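Local coordinates for protein Myo-inositol phosphohydrolase (Mitsuokella multacida, PDB 4WU3) that probably removes phosphate from inositol polyphosphates such as phytate, using a protein-tyrosine-phosphatase-like fold, and binds inositol tetrakisphosphate, at residues W514-R528 / D616-A628. The protein carries 2 engineered substitutions. Residues are numbered along the deposited sequence; the frame is centred on the assembly and turned at random.
Sequences WPSAANIDEFINFTR and DGFKTSWSQWLAA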
loop_
_atom_site.group_PDB
_atom_site.type_symbol
_atom_site.label_atom_id
_atom_site.label_comp_id
_atom_site.label_asym_id
_atom_site.label_seq_id
_atom_site.Cartn_x
_atom_site.Cartn_y
_atom_site.Cartn_z
ATOM N N TRP A 514 6.414 -27.755 -12.764
ATOM C CA TRP A 514 6.073 -28.821 -13.686
ATOM C C TRP A 514 6.767 -28.543 -15.016
ATOM O O TRP A 514 6.673 -27.447 -15.543
ATOM C CB TRP A 514 4.563 -28.898 -13.858
ATOM C CG TRP A 514 4.159 -29.854 -14.902
ATOM C CD1 TRP A 514 3.681 -29.552 -16.137
ATOM C CD2 TRP A 514 4.217 -31.283 -14.826
ATOM N NE1 TRP A 514 3.426 -30.705 -16.836
ATOM C CE2 TRP A 514 3.751 -31.782 -16.055
ATOM C CE3 TRP A 514 4.614 -32.186 -13.836
ATOM C CZ2 TRP A 514 3.674 -33.138 -16.328
ATOM C CZ3 TRP A 514 4.537 -33.529 -14.102
ATOM C CH2 TRP A 514 4.066 -33.999 -15.341
ATOM N N PRO A 515 7.498 -29.529 -15.550
ATOM C CA PRO A 515 8.179 -29.307 -16.819
ATOM C C PRO A 515 7.246 -28.718 -17.885
ATOM O O PRO A 515 6.105 -29.142 -18.012
ATOM C CB PRO A 515 8.643 -30.707 -17.212
ATOM C CG PRO A 515 8.822 -31.408 -15.911
ATOM C CD PRO A 515 7.731 -30.880 -15.022
ATOM N N SER A 516 7.727 -27.739 -18.643
ATOM C CA SER A 516 6.897 -27.100 -19.659
ATOM C C SER A 516 6.538 -28.081 -20.770
ATOM O O SER A 516 7.218 -29.086 -20.979
ATOM C CB SER A 516 7.614 -25.887 -20.247
ATOM O OG SER A 516 8.651 -26.296 -21.119
ATOM N N ALA A 517 5.465 -27.778 -21.481
ATOM C CA ALA A 517 5.054 -28.559 -22.644
ATOM C C ALA A 517 6.209 -28.780 -23.609
ATOM O O ALA A 517 6.439 -29.903 -24.045
ATOM C CB ALA A 517 3.921 -27.852 -23.368
ATOM N N ALA A 518 6.926 -27.706 -23.942
ATOM C CA ALA A 518 8.061 -27.791 -24.854
ATOM C C ALA A 518 9.095 -28.765 -24.321
ATOM O O ALA A 518 9.649 -29.568 -25.073
ATOM C CB ALA A 518 8.698 -26.421 -25.050
ATOM N N ASN A 519 9.355 -28.683 -23.019
ATOM C CA ASN A 519 10.358 -29.525 -22.389
ATOM C C ASN A 519 9.984 -31.002 -22.404
ATOM O O ASN A 519 10.849 -31.866 -22.540
ATOM C CB ASN A 519 10.638 -29.046 -20.967
ATOM C CG ASN A 519 11.513 -27.813 -20.947
ATOM O OD1 ASN A 519 12.066 -27.428 -21.979
ATOM N ND2 ASN A 519 11.649 -27.190 -19.784
ATOM N N ILE A 520 8.694 -31.281 -22.290
ATOM C CA ILE A 520 8.203 -32.651 -22.309
ATOM C C ILE A 520 8.221 -33.191 -23.739
ATOM O O ILE A 520 8.573 -34.344 -23.963
ATOM C CB ILE A 520 6.785 -32.754 -21.698
ATOM C CG1 ILE A 520 6.854 -32.503 -20.188
ATOM C CG2 ILE A 520 6.172 -34.116 -21.972
ATOM C CD1 ILE A 520 5.528 -32.614 -19.474
ATOM N N ASP A 521 7.852 -32.349 -24.700
ATOM C CA ASP A 521 7.927 -32.705 -26.113
ATOM C C ASP A 521 9.363 -33.041 -26.505
ATOM O O ASP A 521 9.600 -33.986 -27.259
ATOM C CB ASP A 521 7.468 -31.536 -26.985
ATOM C CG ASP A 521 5.978 -31.526 -27.217
ATOM O OD1 ASP A 521 5.314 -32.509 -26.855
ATOM O OD2 ASP A 521 5.480 -30.529 -27.777
ATOM N N GLU A 522 10.310 -32.241 -26.021
ATOM C CA GLU A 522 11.717 -32.494 -26.296
ATOM C C GLU A 522 12.069 -33.885 -25.807
ATOM O O GLU A 522 12.719 -34.635 -26.515
ATOM C CB GLU A 522 12.631 -31.437 -25.659
ATOM C CG GLU A 522 14.119 -31.688 -25.889
ATOM C CD GLU A 522 14.982 -30.444 -25.737
ATOM O OE1 GLU A 522 14.474 -29.390 -25.293
ATOM O OE2 GLU A 522 16.186 -30.519 -26.070
ATOM N N PHE A 523 11.628 -34.251 -24.613
ATOM C CA PHE A 523 11.923 -35.586 -24.124
ATOM C C PHE A 523 11.260 -36.687 -24.955
ATOM O O PHE A 523 11.876 -37.716 -25.226
ATOM C CB PHE A 523 11.529 -35.762 -22.665
ATOM C CG PHE A 523 11.811 -37.145 -22.135
ATOM C CD1 PHE A 523 13.117 -37.606 -22.022
ATOM C CD2 PHE A 523 10.783 -37.983 -21.767
ATOM C CE1 PHE A 523 13.389 -38.887 -21.550
ATOM C CE2 PHE A 523 11.043 -39.264 -21.297
ATOM C CZ PHE A 523 12.349 -39.718 -21.185
ATOM N N ILE A 524 10.008 -36.498 -25.341
ATOM C CA ILE A 524 9.311 -37.530 -26.101
ATOM C C ILE A 524 9.991 -37.730 -27.457
ATOM O O ILE A 524 10.270 -38.860 -27.881
ATOM C CB ILE A 524 7.828 -37.178 -26.265
ATOM C CG1 ILE A 524 7.154 -37.224 -24.888
ATOM C CG2 ILE A 524 7.143 -38.119 -27.254
ATOM C CD1 ILE A 524 5.770 -36.633 -24.858
ATOM N N ASN A 525 10.298 -36.627 -28.116
ATOM C CA ASN A 525 11.058 -36.691 -29.340
ATOM C C ASN A 525 12.369 -37.443 -29.119
ATOM O O ASN A 525 12.716 -38.323 -29.896
ATOM C CB ASN A 525 11.295 -35.287 -29.888
ATOM C CG ASN A 525 10.015 -34.646 -30.385
ATOM O OD1 ASN A 525 9.003 -35.322 -30.591
ATOM N ND2 ASN A 525 10.052 -33.339 -30.584
ATOM N N PHE A 526 13.085 -37.128 -28.045
ATOM C CA PHE A 526 14.316 -37.853 -27.745
ATOM C C PHE A 526 14.049 -39.348 -27.680
ATOM O O PHE A 526 14.806 -40.126 -28.246
ATOM C CB PHE A 526 14.943 -37.374 -26.431
ATOM C CG PHE A 526 16.147 -38.170 -26.007
ATOM C CD1 PHE A 526 17.392 -37.839 -26.447
ATOM C CD2 PHE A 526 16.027 -39.242 -25.166
ATOM C CE1 PHE A 526 18.504 -38.566 -26.058
ATOM C CE2 PHE A 526 17.132 -39.974 -24.780
ATOM C CZ PHE A 526 18.374 -39.637 -25.230
ATOM N N THR A 527 12.977 -39.759 -27.000
ATOM C CA THR A 527 12.724 -41.187 -26.820
ATOM C C THR A 527 12.399 -41.882 -28.130
ATOM O O THR A 527 12.622 -43.075 -28.261
ATOM C CB THR A 527 11.563 -41.500 -25.841
ATOM O OG1 THR A 527 10.337 -40.952 -26.344
ATOM C CG2 THR A 527 11.852 -40.959 -24.455
ATOM N N ARG A 528 11.853 -41.156 -29.094
ATOM C CA ARG A 528 11.481 -41.775 -30.362
ATOM C C ARG A 528 12.681 -42.226 -31.195
ATOM O O ARG A 528 12.575 -43.171 -31.963
ATOM C CB ARG A 528 10.709 -40.795 -31.206
ATOM C CG ARG A 528 9.430 -40.264 -30.618
ATOM C CD ARG A 528 9.008 -39.274 -31.668
ATOM N NE ARG A 528 7.998 -38.307 -31.327
ATOM C CZ ARG A 528 6.717 -38.603 -31.258
ATOM N NH1 ARG A 528 6.304 -39.854 -31.456
ATOM N NH2 ARG A 528 5.870 -37.649 -30.969
ATOM N N ASP A 616 0.195 -45.903 -30.905
ATOM C CA ASP A 616 0.794 -45.567 -32.196
ATOM C C ASP A 616 2.132 -44.845 -32.048
ATOM O O ASP A 616 2.547 -44.099 -32.937
ATOM C CB ASP A 616 -0.161 -44.694 -33.008
ATOM C CG ASP A 616 -0.531 -43.412 -32.286
ATOM O OD1 ASP A 616 0.251 -42.975 -31.422
ATOM O OD2 ASP A 616 -1.591 -42.832 -32.592
ATOM N N GLY A 617 2.803 -45.055 -30.921
ATOM C CA GLY A 617 4.126 -44.474 -30.703
ATOM C C GLY A 617 4.144 -42.967 -30.533
ATOM O O GLY A 617 5.136 -42.325 -30.860
ATOM N N PHE A 618 3.059 -42.395 -30.019
ATOM C CA PHE A 618 3.045 -40.979 -29.654
ATOM C C PHE A 618 3.162 -40.042 -30.843
ATOM O O PHE A 618 3.747 -38.970 -30.739
ATOM C CB PHE A 618 4.170 -40.689 -28.656
ATOM C CG PHE A 618 4.088 -41.528 -27.411
ATOM C CD1 PHE A 618 3.178 -41.225 -26.418
ATOM C CD2 PHE A 618 4.901 -42.631 -27.253
ATOM C CE1 PHE A 618 3.094 -41.996 -25.275
ATOM C CE2 PHE A 618 4.824 -43.407 -26.114
ATOM C CZ PHE A 618 3.917 -43.092 -25.124
ATOM N N LYS A 619 2.595 -40.438 -31.970
ATOM C CA LYS A 619 2.673 -39.618 -33.169
ATOM C C LYS A 619 2.126 -38.223 -32.925
ATOM O O LYS A 619 2.637 -37.246 -33.472
ATOM C CB LYS A 619 1.944 -40.295 -34.313
ATOM C CG LYS A 619 2.708 -41.497 -34.817
ATOM C CD LYS A 619 2.543 -41.638 -36.310
ATOM C CE LYS A 619 3.583 -42.587 -36.867
ATOM N NZ LYS A 619 3.736 -42.357 -38.323
ATOM N N THR A 620 1.095 -38.136 -32.093
ATOM C CA THR A 620 0.576 -36.853 -31.630
ATOM C C THR A 620 1.357 -36.350 -30.412
ATOM O O THR A 620 1.509 -37.063 -29.422
ATOM C CB THR A 620 -0.899 -36.961 -31.224
ATOM O OG1 THR A 620 -1.651 -37.545 -32.292
ATOM C CG2 THR A 620 -1.449 -35.582 -30.896
ATOM N N SER A 621 1.843 -35.120 -30.482
ATOM C CA SER A 621 2.687 -34.595 -29.419
ATOM C C SER A 621 1.871 -34.180 -28.202
ATOM O O SER A 621 0.656 -33.998 -28.280
ATOM C CB SER A 621 3.496 -33.406 -29.923
ATOM O OG SER A 621 2.660 -32.278 -30.111
ATOM N N TRP A 622 2.567 -34.022 -27.081
ATOM C CA TRP A 622 1.972 -33.567 -25.826
ATOM C C TRP A 622 1.399 -32.160 -25.965
ATOM O O TRP A 622 0.309 -31.883 -25.475
ATOM C CB TRP A 622 3.032 -33.619 -24.727
ATOM C CG TRP A 622 2.727 -32.911 -23.428
ATOM C CD1 TRP A 622 3.379 -31.830 -22.938
ATOM C CD2 TRP A 622 1.754 -33.272 -22.440
ATOM N NE1 TRP A 622 2.872 -31.481 -21.719
ATOM C CE2 TRP A 622 1.872 -32.349 -21.388
ATOM C CE3 TRP A 622 0.793 -34.282 -22.346
ATOM C CZ2 TRP A 622 1.066 -32.393 -20.257
ATOM C CZ3 TRP A 622 -0.013 -34.326 -21.225
ATOM C CH2 TRP A 622 0.132 -33.391 -20.188
ATOM N N SER A 623 2.130 -31.285 -26.646
ATOM C CA SER A 623 1.674 -29.916 -26.862
ATOM C C SER A 623 0.401 -29.874 -27.709
ATOM O O SER A 623 -0.546 -29.174 -27.366
ATOM C CB SER A 623 2.777 -29.087 -27.518
ATOM O OG SER A 623 3.789 -28.795 -26.568
ATOM N N GLN A 624 0.386 -30.614 -28.814
ATOM C CA GLN A 624 -0.795 -30.689 -29.677
ATOM C C GLN A 624 -1.987 -31.282 -28.911
ATOM O O GLN A 624 -3.100 -30.773 -28.987
ATOM C CB GLN A 624 -0.492 -31.512 -30.938
ATOM C CG GLN A 624 0.520 -30.871 -31.888
ATOM C CD GLN A 624 1.040 -31.842 -32.939
ATOM O OE1 GLN A 624 0.741 -33.034 -32.897
ATOM N NE2 GLN A 624 1.837 -31.335 -33.882
ATOM N N TRP A 625 -1.740 -32.345 -28.152
ATOM C CA TRP A 625 -2.782 -32.973 -27.349
ATOM C C TRP A 625 -3.380 -31.987 -26.345
ATOM O O TRP A 625 -4.597 -31.866 -26.235
ATOM C CB TRP A 625 -2.221 -34.192 -26.613
ATOM C CG TRP A 625 -3.265 -35.014 -25.881
ATOM C CD1 TRP A 625 -4.098 -35.949 -26.427
ATOM C CD2 TRP A 625 -3.574 -34.975 -24.476
ATOM N NE1 TRP A 625 -4.901 -36.499 -25.450
ATOM C CE2 TRP A 625 -4.603 -35.915 -24.247
ATOM C CE3 TRP A 625 -3.081 -34.236 -23.394
ATOM C CZ2 TRP A 625 -5.154 -36.127 -22.983
ATOM C CZ3 TRP A 625 -3.625 -34.449 -22.137
ATOM C CH2 TRP A 625 -4.650 -35.389 -21.940
ATOM N N LEU A 626 -2.523 -31.280 -25.614
ATOM C CA LEU A 626 -2.987 -30.256 -24.684
ATOM C C LEU A 626 -3.878 -29.263 -25.407
ATOM O O LEU A 626 -4.917 -28.861 -24.893
ATOM C CB LEU A 626 -1.806 -29.504 -24.070
ATOM C CG LEU A 626 -1.025 -30.211 -22.966
ATOM C CD1 LEU A 626 0.091 -29.311 -22.456
ATOM C CD2 LEU A 626 -1.949 -30.620 -21.835
ATOM N N ALA A 627 -3.451 -28.860 -26.600
ATOM C CA ALA A 627 -4.173 -27.869 -27.389
ATOM C C ALA A 627 -5.268 -28.517 -28.233
ATOM O O ALA A 627 -5.189 -28.520 -29.461
ATOM C CB ALA A 627 -3.204 -27.104 -28.288
ATOM N N ALA A 628 -6.289 -29.058 -27.578
ATOM C CA ALA A 628 -7.383 -29.711 -28.294
ATOM C C ALA A 628 -8.565 -29.978 -27.375
ATOM O O ALA A 628 -8.389 -30.435 -26.250
ATOM C CB ALA A 628 -6.901 -31.010 -28.921
HETATM O O HOH W 1 3.552 -29.483 -19.525
#
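Trp622 is the bump of this contact and fills a groove on helix 517-528, with Ala517 and Ile520 around its indole and Asp521 and Ile524 around its CB. With CG anti to the backbone N (chi1 167°), the ring reaches across to that helix. The indole is sandwiched: Ile520 CG2 lies over one face, 4.1 Å from the centroid of the five-membered ring in a CH-pi contact, and Leu626 CG over the other. Ala517 CA meets the ring edge 3.7 Å from Trp622 CD1. Ile524 CD1 packs crosswise on Trp622 CB. Trp622 NE1 donates to a water 3.0 Å away, which in turn donates to Pro515 O and weakly receives Trp514 NE1, so the buried indole nitrogens share one solvent molecule.

The Asp521 carboxylate, nearly perpendicular to the indole plane, sits over the start of helix 622-626. Ser623 OG donates to Asp521 OD2 at 2.7 Å from above the carboxylate plane, and OD1 takes weak bonds from the backbone N of Trp622 and of Ser623; the negative charge probably suits this helix N-terminus. Ala517 CB fills the hollow between Ser623 OG and Leu626 CD1.

Farther along, Arg528 extends from CG to NE and puts its guanidinium edge to the 616-628 backbone. NH2 donates to Phe618 O, NH1 adds a weak bond to that oxygen, and NE is held by Asn525 OD1 in a nearly straight bond (176°). A leucine here has no guanidinium, and would probably leave Phe618 O and Asn525 OD1 without their mates and the loop before helix 622-626 less firmly held.

The helix axes pass 9.4 Å apart at 133°. Trp622 also meets Phe606 and Tyr609 of helix 593-613 edge-to-face. Phe523 packs on Ile507 and Leu536 of the central sheet, so the contact joins the C-terminal helix to a sheet-flanking helix of the second PTP-like phytase domain.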